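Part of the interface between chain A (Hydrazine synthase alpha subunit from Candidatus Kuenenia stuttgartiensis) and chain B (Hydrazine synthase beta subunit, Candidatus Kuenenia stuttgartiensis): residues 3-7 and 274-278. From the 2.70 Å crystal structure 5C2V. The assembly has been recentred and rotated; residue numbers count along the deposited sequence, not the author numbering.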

# COMPACT_ATOMS: atom_id res chain seq x y z
N VAL A 3 -37.03 -10.10 11.41
CA VAL A 3 -35.79 -9.42 11.04
C VAL A 3 -35.43 -9.67 9.58
O VAL A 3 -35.49 -8.76 8.76
CB VAL A 3 -34.61 -9.87 11.93
CG1 VAL A 3 -33.32 -9.22 11.48
CG2 VAL A 3 -34.89 -9.55 13.39
N MET A 4 -35.06 -10.91 9.27
CA MET A 4 -34.67 -11.28 7.91
C MET A 4 -35.89 -11.44 7.02
O MET A 4 -35.84 -11.18 5.82
CB MET A 4 -33.84 -12.56 7.92
CG MET A 4 -33.28 -12.96 6.56
SD MET A 4 -32.37 -14.51 6.61
CE MET A 4 -31.86 -14.65 4.90
N THR A 5 -37.00 -11.88 7.62
CA THR A 5 -38.22 -12.15 6.88
C THR A 5 -39.46 -11.92 7.75
O THR A 5 -39.36 -11.84 8.97
CB THR A 5 -38.25 -13.60 6.36
OG1 THR A 5 -39.31 -13.75 5.41
CG2 THR A 5 -38.46 -14.58 7.50
N GLY A 6 -40.62 -11.81 7.11
CA GLY A 6 -41.87 -11.66 7.83
C GLY A 6 -42.24 -12.93 8.58
O GLY A 6 -41.81 -14.02 8.21
N GLY A 7 -43.05 -12.79 9.63
CA GLY A 7 -43.46 -13.93 10.42
C GLY A 7 -44.91 -14.33 10.23
O GLY A 7 -45.58 -13.83 9.32
N GLY B 274 -41.47 -15.59 -1.50
CA GLY B 274 -40.71 -16.61 -0.80
C GLY B 274 -40.18 -16.11 0.53
O GLY B 274 -40.19 -16.84 1.52
N MET B 275 -39.71 -14.87 0.54
CA MET B 275 -39.14 -14.28 1.75
C MET B 275 -40.14 -13.46 2.55
O MET B 275 -39.78 -12.84 3.55
CB MET B 275 -37.93 -13.43 1.39
CG MET B 275 -36.73 -14.24 0.94
SD MET B 275 -36.38 -15.63 2.03
CE MET B 275 -35.80 -14.77 3.49
N HIS B 276 -41.39 -13.43 2.09
CA HIS B 276 -42.48 -12.79 2.83
C HIS B 276 -42.20 -11.34 3.19
O HIS B 276 -42.35 -10.95 4.35
CB HIS B 276 -42.79 -13.57 4.11
CG HIS B 276 -42.78 -15.05 3.94
ND1 HIS B 276 -43.62 -15.71 3.07
CD2 HIS B 276 -42.02 -16.01 4.52
CE1 HIS B 276 -43.38 -17.01 3.13
NE2 HIS B 276 -42.42 -17.22 4.00
N ARG B 277 -41.80 -10.53 2.22
CA ARG B 277 -41.47 -9.14 2.54
C ARG B 277 -41.61 -8.22 1.34
O ARG B 277 -41.57 -8.67 0.21
CB ARG B 277 -40.04 -9.05 3.10
CG ARG B 277 -38.97 -9.45 2.11
CD ARG B 277 -37.66 -9.78 2.81
NE ARG B 277 -36.59 -10.06 1.86
CZ ARG B 277 -35.42 -10.60 2.20
NH1 ARG B 277 -35.17 -10.93 3.46
NH2 ARG B 277 -34.50 -10.82 1.27
N VAL B 278 -41.76 -6.92 1.58
CA VAL B 278 -41.87 -5.97 0.48
C VAL B 278 -40.56 -5.20 0.30
O VAL B 278 -40.12 -4.48 1.19
CB VAL B 278 -43.02 -4.97 0.70
CG1 VAL B 278 -43.03 -3.94 -0.41
CG2 VAL B 278 -44.35 -5.71 0.77

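This is a small contact whose two hydrogen bonds both end on main-chain carbonyl oxygens, one reached by an arginine and the other, weak, by a backbone nitrogen, with a pair of methionine methyls adding an apolar contact.

The two stretches bury 265 Å² between them, both sides summed, and the middle of each does the work: Met4(A) to Gly6(A) meet Met275(B) to Arg277(B), while Val3(A), Gly7(A), Gly274(B) and Val278(B) make no contact. Chain A has no regular secondary structure here, and chain B only enters a strand at Arg277(B), so the backbones meet without a sheet ladder. The CA atoms of Gly6(A) and His276(B) lie 5.2 Å apart, those of Thr5(A) and Met275(B) 5.6 Å.

The clearest polar link comes from Arg277(B), whose CA-to-CB bond points toward chain A. With chi2 and chi3 both t, the side chain is extended and carries its guanidinium to the backbone of Met4(A), where Arg277(B) NH1 donates to Met4(A) O at 2.5 Å. That is very short for a hydrogen bond, and the N-H...O angle of 129° is well bent. The carbonyl oxygen sits at the edge of the guanidinium, near its plane, where the N-H groups point. Because the acceptor is a main-chain atom, this bond does not read the identity of the residue that supplies it. The guanidinium nitrogens also have hydrogen bonds elsewhere in the structure.

A second, weak hydrogen bond joins the backbones directly: Gly6(A) N to His276(B) O, 3.4 Å, at 132°. Gly6(A) CA also makes a CA-H...O contact with His276(B) O at 3.6 Å. Here the glycine matters sterically, since an ideal CB on Gly6(A) would point toward chain B and fall 2.6 Å from His276(B) O, a clash. The absent side chain leaves room for this close backbone approach.

The apolar part rests on two methionine ends. Met4(A) is t at all three chi angles and Met275(B) is m at all three; both CA-to-CB bonds point sideways, yet the side-chain ends come nearer, bringing Met4(A) CE to 4.2 Å from Met275(B) CE. Met275(B) CE also lies 4.0 Å from Thr5(A) CB, so one terminal methyl lies near two neighbours.

Thr5(A) has the largest covered area, 56 Å², but its hydroxyl is a poor guide: Thr5(A) OG1 is modelled 2.1 Å from Met275(B) O, too close for a hydrogen bond, and no design rule should rest on that pair.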